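Local coordinates for translation initiation factor eIF2 assembly protein (Schizosaccharomyces pombe, PDB 4ZGP) that acts as an ATP-dependent chaperone that binds the gamma subunit of eIF2 and allows it to assemble with the alpha and beta subunits, at residues A[118-123]-A[131-136]; A[184-189]-A[255-260]. All blocks are in the same frame, centred on the assembly; numbering follows the deposited sequence.

Contact 1: residues A[118-123]-A[131-136]; sequences WSTPKD and GSLKCT. With ADP (adenosine-5'-diphosphate), chain C.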
loop_
_atom_site.group_PDB
_atom_site.type_symbol
_atom_site.label_atom_id
_atom_site.label_comp_id
_atom_site.label_asym_id
_atom_site.label_seq_id
_atom_site.Cartn_x
_atom_site.Cartn_y
_atom_site.Cartn_z
ATOM N N TRP A 118 -0.286 5.005 4.837
ATOM C CA TRP A 118 -0.150 4.802 3.384
ATOM C C TRP A 118 0.924 3.807 2.969
ATOM O O TRP A 118 0.684 3.008 2.066
ATOM C CB TRP A 118 0.136 6.117 2.650
ATOM C CG TRP A 118 -0.898 7.171 2.880
ATOM C CD1 TRP A 118 -2.069 7.357 2.184
ATOM C CD2 TRP A 118 -0.863 8.175 3.888
ATOM N NE1 TRP A 118 -2.765 8.426 2.714
ATOM C CE2 TRP A 118 -2.034 8.956 3.749
ATOM C CE3 TRP A 118 0.060 8.507 4.892
ATOM C CZ2 TRP A 118 -2.316 10.028 4.585
ATOM C CZ3 TRP A 118 -0.216 9.575 5.715
ATOM C CH2 TRP A 118 -1.400 10.328 5.557
ATOM N N SER A 119 2.093 3.858 3.607
ATOM C CA SER A 119 3.271 3.183 3.061
ATOM C C SER A 119 3.734 1.959 3.862
ATOM O O SER A 119 3.910 2.020 5.073
ATOM C CB SER A 119 4.429 4.179 2.954
ATOM O OG SER A 119 4.025 5.357 2.280
ATOM N N THR A 120 3.905 0.857 3.153
ATOM C CA THR A 120 4.487 -0.375 3.698
ATOM C C THR A 120 6.009 -0.232 3.656
ATOM O O THR A 120 6.545 0.225 2.650
ATOM C CB THR A 120 3.996 -1.608 2.885
ATOM O OG1 THR A 120 2.556 -1.631 2.886
ATOM C CG2 THR A 120 4.516 -2.922 3.446
ATOM N N PRO A 121 6.705 -0.606 4.750
ATOM C CA PRO A 121 8.159 -0.431 4.859
ATOM C C PRO A 121 8.930 -1.464 4.044
ATOM O O PRO A 121 9.803 -2.182 4.543
ATOM C CB PRO A 121 8.412 -0.584 6.371
ATOM C CG PRO A 121 7.340 -1.496 6.841
ATOM C CD PRO A 121 6.121 -1.107 6.010
ATOM N N LYS A 122 8.601 -1.535 2.764
ATOM C CA LYS A 122 9.202 -2.510 1.863
ATOM C C LYS A 122 10.679 -2.184 1.648
ATOM O O LYS A 122 11.467 -3.031 1.227
ATOM C CB LYS A 122 8.464 -2.534 0.524
ATOM C CG LYS A 122 8.338 -1.166 -0.118
ATOM C CD LYS A 122 7.813 -1.238 -1.550
ATOM C CE LYS A 122 7.541 0.155 -2.120
ATOM N NZ LYS A 122 6.306 0.793 -1.558
ATOM N N ASP A 123 11.044 -0.948 1.948
ATOM C CA ASP A 123 12.402 -0.470 1.684
ATOM C C ASP A 123 13.347 -0.821 2.808
ATOM O O ASP A 123 14.546 -0.553 2.730
ATOM C CB ASP A 123 12.405 1.038 1.498
ATOM C CG ASP A 123 11.990 1.770 2.766
ATOM O OD1 ASP A 123 10.839 1.568 3.229
ATOM O OD2 ASP A 123 12.819 2.522 3.313
ATOM N N GLY A 131 15.416 -10.857 6.469
ATOM C CA GLY A 131 15.200 -10.368 5.115
ATOM C C GLY A 131 13.749 -10.353 4.654
ATOM O O GLY A 131 13.465 -10.381 3.460
ATOM N N SER A 132 12.823 -10.284 5.600
ATOM C CA SER A 132 11.404 -10.405 5.289
ATOM C C SER A 132 10.599 -9.297 5.968
ATOM O O SER A 132 11.044 -8.727 6.955
ATOM C CB SER A 132 10.895 -11.786 5.725
ATOM O OG SER A 132 9.497 -11.906 5.567
ATOM N N LEU A 133 9.414 -9.007 5.439
ATOM C CA LEU A 133 8.511 -8.063 6.071
ATOM C C LEU A 133 7.754 -8.726 7.219
ATOM O O LEU A 133 7.100 -8.050 8.012
ATOM C CB LEU A 133 7.505 -7.501 5.056
ATOM C CG LEU A 133 8.001 -6.414 4.103
ATOM C CD1 LEU A 133 6.897 -6.066 3.127
ATOM C CD2 LEU A 133 8.389 -5.207 4.897
ATOM N N LYS A 134 7.838 -10.047 7.281
ATOM C CA LYS A 134 7.149 -10.818 8.308
ATOM C C LYS A 134 7.600 -10.430 9.716
ATOM O O LYS A 134 8.781 -10.455 10.020
ATOM C CB LYS A 134 7.381 -12.303 8.074
ATOM C CG LYS A 134 6.628 -13.242 9.008
ATOM C CD LYS A 134 7.015 -14.684 8.682
ATOM C CE LYS A 134 6.138 -15.698 9.392
ATOM N NZ LYS A 134 6.580 -17.101 9.058
ATOM N N CYS A 135 6.649 -10.058 10.569
ATOM C CA CYS A 135 6.963 -9.676 11.944
ATOM C C CYS A 135 6.124 -10.538 12.861
ATOM O O CYS A 135 4.925 -10.713 12.617
ATOM C CB CYS A 135 6.670 -8.199 12.212
ATOM S SG CYS A 135 7.634 -7.052 11.220
ATOM N N THR A 136 6.741 -11.069 13.916
ATOM C CA THR A 136 6.016 -11.932 14.850
ATOM C C THR A 136 5.936 -11.342 16.255
ATOM O O THR A 136 5.238 -11.872 17.117
ATOM C CB THR A 136 6.669 -13.324 14.943
ATOM O OG1 THR A 136 8.057 -13.177 15.303
ATOM C CG2 THR A 136 6.571 -14.035 13.610
HETATM P PB ADP C . 2.943 -0.402 -1.231
HETATM O O1B ADP C . 1.623 -0.194 -1.959
HETATM O O2B ADP C . 3.339 0.756 -0.333
HETATM O O3B ADP C . 3.997 -0.959 -2.165
HETATM P PA ADP C . 1.836 -2.909 -0.288
HETATM O O1A ADP C . 1.183 -2.887 -1.648
HETATM O O2A ADP C . 1.046 -3.096 0.996
HETATM O O3A ADP C . 2.697 -1.552 -0.108
HETATM O "O5'" ADP C . 2.949 -4.065 -0.339
HETATM C "C5'" ADP C . 4.341 -3.791 -0.492
HETATM C "C4'" ADP C . 4.977 -5.146 -0.750
HETATM O "O4'" ADP C . 5.026 -5.884 0.473
HETATM C "C3'" ADP C . 4.123 -5.960 -1.710
HETATM O "O3'" ADP C . 4.657 -5.917 -3.037
HETATM C "C2'" ADP C . 4.133 -7.368 -1.154
HETATM O "O2'" ADP C . 5.069 -8.192 -1.854
HETATM C "C1'" ADP C . 4.579 -7.232 0.287
HETATM N N9 ADP C . 3.392 -7.468 1.146
HETATM C C8 ADP C . 2.401 -6.577 1.369
HETATM N N7 ADP C . 1.458 -7.100 2.199
HETATM C C5 ADP C . 1.846 -8.355 2.519
HETATM C C6 ADP C . 1.312 -9.450 3.362
HETATM N N6 ADP C . 0.141 -9.274 4.029
HETATM N N1 ADP C . 2.023 -10.607 3.437
HETATM C C2 ADP C . 3.189 -10.749 2.769
HETATM N N3 ADP C . 3.736 -9.795 1.986
HETATM C C4 ADP C . 3.122 -8.593 1.825
#
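The puckered ring of Pro121 offers CG to Leu133 CD2 at 4.3 Å, while Leu144 of helix 138-146 and Val151 of helix 149-157 also pack on it. Pro121 is the centre of an inverse gamma turn, closed by the backbone bond from Lys122 N to Thr120 O. The two methyls of Leu133 divide the work: CD2 also approaches Pro121 O at 3.4 Å, and CD1 rests 3.3 Å from O4' of the ADP ribose and 4.0 Å from Thr120 CG2. Thr120 suits its place by having two unlike branches. With chi1 at -56°, CG2 stands anti to the backbone N and faces leucine and ribose, while Thr120 OG1 lies 2.8 Å from ADP O2A, near enough to O3A that its single proton could serve either. A valine here would probably keep the apolar contact but leave the alpha-phosphate oxygens without this hydroxyl. Lys122, bent at its last torsion, gives a hydrogen bond from NZ to ADP O3B, at 3.0 Å. The loop thus joins an apolar seat for the sugar to a hydroxyl partner for the alpha-phosphate and an ammonium group that probably offsets beta-phosphate charge.

Contact 2: residues A[184-189]-A[255-260]; sequences EWFPMH and WLIDIN. With ADP (adenosine-5'-diphosphate), chain C.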
loop_
_atom_site.group_PDB
_atom_site.type_symbol
_atom_site.label_atom_id
_atom_site.label_comp_id
_atom_site.label_asym_id
_atom_site.label_seq_id
_atom_site.Cartn_x
_atom_site.Cartn_y
_atom_site.Cartn_z
ATOM N N GLU A 184 -2.350 -9.274 8.285
ATOM C CA GLU A 184 -1.962 -10.673 8.438
ATOM C C GLU A 184 -0.940 -11.038 7.371
ATOM O O GLU A 184 -1.158 -10.789 6.195
ATOM C CB GLU A 184 -3.162 -11.607 8.344
ATOM C CG GLU A 184 -2.747 -13.066 8.394
ATOM C CD GLU A 184 -3.882 -13.990 8.754
ATOM O OE1 GLU A 184 -4.978 -13.495 9.106
ATOM O OE2 GLU A 184 -3.665 -15.217 8.683
ATOM N N TRP A 185 0.186 -11.605 7.789
ATOM C CA TRP A 185 1.203 -12.038 6.853
ATOM C C TRP A 185 0.770 -13.298 6.134
ATOM O O TRP A 185 0.176 -14.193 6.721
ATOM C CB TRP A 185 2.539 -12.268 7.567
ATOM C CG TRP A 185 3.615 -12.829 6.664
ATOM C CD1 TRP A 185 4.506 -12.120 5.905
ATOM C CD2 TRP A 185 3.903 -14.209 6.435
ATOM N NE1 TRP A 185 5.330 -12.976 5.215
ATOM C CE2 TRP A 185 4.978 -14.265 5.521
ATOM C CE3 TRP A 185 3.348 -15.405 6.901
ATOM C CZ2 TRP A 185 5.511 -15.469 5.074
ATOM C CZ3 TRP A 185 3.884 -16.602 6.459
ATOM C CH2 TRP A 185 4.953 -16.625 5.554
ATOM N N PHE A 186 1.062 -13.365 4.844
ATOM C CA PHE A 186 0.916 -14.608 4.124
ATOM C C PHE A 186 2.012 -14.666 3.069
ATOM O O PHE A 186 2.448 -13.640 2.548
ATOM C CB PHE A 186 -0.473 -14.725 3.502
ATOM C CG PHE A 186 -0.840 -13.567 2.644
ATOM C CD1 PHE A 186 -1.336 -12.391 3.206
ATOM C CD2 PHE A 186 -0.669 -13.636 1.267
ATOM C CE1 PHE A 186 -1.670 -11.305 2.402
ATOM C CE2 PHE A 186 -1.005 -12.553 0.461
ATOM C CZ PHE A 186 -1.502 -11.389 1.036
ATOM N N PRO A 187 2.503 -15.866 2.783
ATOM C CA PRO A 187 3.499 -15.921 1.719
ATOM C C PRO A 187 2.822 -15.577 0.392
ATOM O O PRO A 187 1.780 -16.147 0.086
ATOM C CB PRO A 187 3.978 -17.373 1.768
ATOM C CG PRO A 187 2.784 -18.135 2.301
ATOM C CD PRO A 187 2.116 -17.199 3.278
ATOM N N MET A 188 3.358 -14.635 -0.368
ATOM C CA MET A 188 2.731 -14.325 -1.650
ATOM C C MET A 188 3.739 -14.408 -2.788
ATOM O O MET A 188 4.899 -14.037 -2.630
ATOM C CB MET A 188 2.042 -12.952 -1.621
ATOM C CG MET A 188 2.899 -11.772 -1.227
ATOM S SD MET A 188 2.240 -10.220 -1.909
ATOM C CE MET A 188 0.537 -10.234 -1.395
ATOM N N HIS A 189 3.295 -14.932 -3.924
ATOM C CA HIS A 189 4.142 -15.027 -5.108
ATOM C C HIS A 189 4.355 -13.622 -5.667
ATOM O O HIS A 189 3.418 -13.012 -6.158
ATOM C CB HIS A 189 3.511 -15.935 -6.161
ATOM C CG HIS A 189 4.467 -16.399 -7.221
ATOM N ND1 HIS A 189 5.826 -16.161 -7.158
ATOM C CD2 HIS A 189 4.265 -17.109 -8.355
ATOM C CE1 HIS A 189 6.418 -16.702 -8.211
ATOM N NE2 HIS A 189 5.493 -17.281 -8.953
ATOM N N TRP A 255 -6.964 -10.401 -4.928
ATOM C CA TRP A 255 -7.013 -9.741 -3.642
ATOM C C TRP A 255 -6.560 -8.309 -3.793
ATOM O O TRP A 255 -5.486 -8.067 -4.320
ATOM C CB TRP A 255 -6.091 -10.430 -2.641
ATOM C CG TRP A 255 -6.451 -11.829 -2.391
ATOM C CD1 TRP A 255 -6.117 -12.917 -3.151
ATOM C CD2 TRP A 255 -7.224 -12.317 -1.297
ATOM N NE1 TRP A 255 -6.653 -14.056 -2.599
ATOM C CE2 TRP A 255 -7.323 -13.718 -1.450
ATOM C CE3 TRP A 255 -7.837 -11.707 -0.193
ATOM C CZ2 TRP A 255 -8.019 -14.522 -0.541
ATOM C CZ3 TRP A 255 -8.522 -12.508 0.712
ATOM C CH2 TRP A 255 -8.610 -13.901 0.528
ATOM N N LEU A 256 -7.346 -7.370 -3.286
ATOM C CA LEU A 256 -6.890 -5.980 -3.224
ATOM C C LEU A 256 -5.789 -5.822 -2.182
ATOM O O LEU A 256 -5.969 -6.206 -1.039
ATOM C CB LEU A 256 -8.075 -5.061 -2.894
ATOM C CG LEU A 256 -7.743 -3.581 -2.709
ATOM C CD1 LEU A 256 -7.351 -2.948 -4.057
ATOM C CD2 LEU A 256 -8.951 -2.843 -2.123
ATOM N N ILE A 257 -4.649 -5.248 -2.552
ATOM C CA ILE A 257 -3.547 -5.112 -1.601
ATOM C C ILE A 257 -3.363 -3.675 -1.125
ATOM O O ILE A 257 -3.087 -3.428 0.048
ATOM C CB ILE A 257 -2.221 -5.637 -2.216
ATOM C CG1 ILE A 257 -2.371 -7.119 -2.579
ATOM C CG2 ILE A 257 -1.039 -5.411 -1.279
ATOM C CD1 ILE A 257 -2.661 -8.025 -1.366
ATOM N N ASP A 258 -3.546 -2.706 -2.022
ATOM C CA ASP A 258 -3.353 -1.319 -1.614
ATOM C C ASP A 258 -4.035 -0.410 -2.623
ATOM O O ASP A 258 -4.329 -0.832 -3.736
ATOM C CB ASP A 258 -1.858 -0.979 -1.514
ATOM C CG ASP A 258 -1.577 0.243 -0.627
ATOM O OD1 ASP A 258 -2.473 0.741 0.083
ATOM O OD2 ASP A 258 -0.426 0.702 -0.626
ATOM N N ILE A 259 -4.295 0.817 -2.200
ATOM C CA ILE A 259 -4.822 1.850 -3.092
ATOM C C ILE A 259 -3.959 3.091 -2.863
ATOM O O ILE A 259 -3.703 3.482 -1.726
ATOM C CB ILE A 259 -6.338 2.148 -2.845
ATOM C CG1 ILE A 259 -7.202 0.897 -3.099
ATOM C CG2 ILE A 259 -6.818 3.290 -3.784
ATOM C CD1 ILE A 259 -8.706 1.110 -2.956
ATOM N N ASN A 260 -3.493 3.706 -3.946
ATOM C CA ASN A 260 -2.616 4.862 -3.869
ATOM C C ASN A 260 -3.083 5.987 -4.797
ATOM O O ASN A 260 -3.843 5.724 -5.711
ATOM C CB ASN A 260 -1.201 4.463 -4.249
ATOM C CG ASN A 260 -0.543 3.634 -3.181
ATOM O OD1 ASN A 260 -0.292 4.123 -2.090
ATOM N ND2 ASN A 260 -0.261 2.382 -3.489
HETATM P PB ADP C . 2.943 -0.402 -1.231
HETATM O O1B ADP C . 1.623 -0.194 -1.959
HETATM O O2B ADP C . 3.339 0.756 -0.333
HETATM O O3B ADP C . 3.997 -0.959 -2.165
HETATM P PA ADP C . 1.836 -2.909 -0.288
HETATM O O1A ADP C . 1.183 -2.887 -1.648
HETATM O O2A ADP C . 1.046 -3.096 0.996
HETATM O O3A ADP C . 2.697 -1.552 -0.108
HETATM O "O5'" ADP C . 2.949 -4.065 -0.339
HETATM C "C5'" ADP C . 4.341 -3.791 -0.492
HETATM C "C4'" ADP C . 4.977 -5.146 -0.750
HETATM O "O4'" ADP C . 5.026 -5.884 0.473
HETATM C "C3'" ADP C . 4.123 -5.960 -1.710
HETATM O "O3'" ADP C . 4.657 -5.917 -3.037
HETATM C "C2'" ADP C . 4.133 -7.368 -1.154
HETATM O "O2'" ADP C . 5.069 -8.192 -1.854
HETATM C "C1'" ADP C . 4.579 -7.232 0.287
HETATM N N9 ADP C . 3.392 -7.468 1.146
HETATM C C8 ADP C . 2.401 -6.577 1.369
HETATM N N7 ADP C . 1.458 -7.100 2.199
HETATM C C5 ADP C . 1.846 -8.355 2.519
HETATM C C6 ADP C . 1.312 -9.450 3.362
HETATM N N6 ADP C . 0.141 -9.274 4.029
HETATM N N1 ADP C . 2.023 -10.607 3.437
HETATM C C2 ADP C . 3.189 -10.749 2.769
HETATM N N3 ADP C . 3.736 -9.795 1.986
HETATM C C4 ADP C . 3.122 -8.593 1.825
#
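Phe186 and Met188 meet Ile257 beside the adenine and ribose in the nucleotide site of this ATP-grasp protein, where the loop after strand 180-184 faces strand 253-261. Their contact is small and wholly apolar. Met188 CE and Ile257 CD1 come together tip to tip at 3.9 Å, and the same CD1 sits at the edge of the Phe186 ring, near its plane, 4.3 Å from CZ. ADP N1 lies over one face of that ring, offset toward the rim, with the planes of ring and adenine clearly inclined; chi1 of 54° sets CG between the backbone N and the carbonyl carbon and brings Phe186 CE1 within 3.2 Å of ADP N6. The loop backbone reads the adenine edge: ADP N6 donates to Glu184 O at 2.9 Å (155°), and Phe186 N donates to ADP N1 at 3.2 Å, almost straight at 175°. A flexible, unbranched methionine suits its place beside the ribose, where Met188 SD approaches O2' of ADP at 3.5 Å. On the strand, Ile257 and Asp258 both face Asp246 in a classic beta bulge. Both then reach the phosphates: Ile257 CG2 lies 3.4 Å from ADP O1A, and Asp258 OD2 lies 2.6 Å from ADP O1B. Lys115 holds Asp258 OD1 in a salt bridge, while Asn260 ND2 adds a weak bond at OD2. Asp258 and Asn260 are the inferred magnesium ligands, consistent with their place beside the beta-phosphate. Around the apolar contact, Tyr248 of strand 243-250 touches Met188 and Ile257, as does Glu193 of strand 193-199, while Pro46 packs on Phe186. Trp37 of helix 34-40 packs against Asp258 on strand 253-261, one edge of the five-stranded sheet.

How the contacts relate
Following the chain, strand 112-115 leads into contact 1, which closes a short loop of seven intervening residues before helix 138-146. Contact 2 opens only later, after strand 180-184, and closes a far longer excursion of 65 residues through strands 193-199, 202-208 and 243-250. The two stand in series, neither nested nor crossed. Strands 112-115 and 180-184 belong to one three-stranded sheet, so both 118-123 and 184-189 leave it toward ADP, whereas 255-260 brings in the five-stranded sheet from across the nucleotide. The contacts also touch directly: Lys134 makes a cation-pi interaction with Trp185, and Trp118 O lies 3.7 Å from Asp258 OD2.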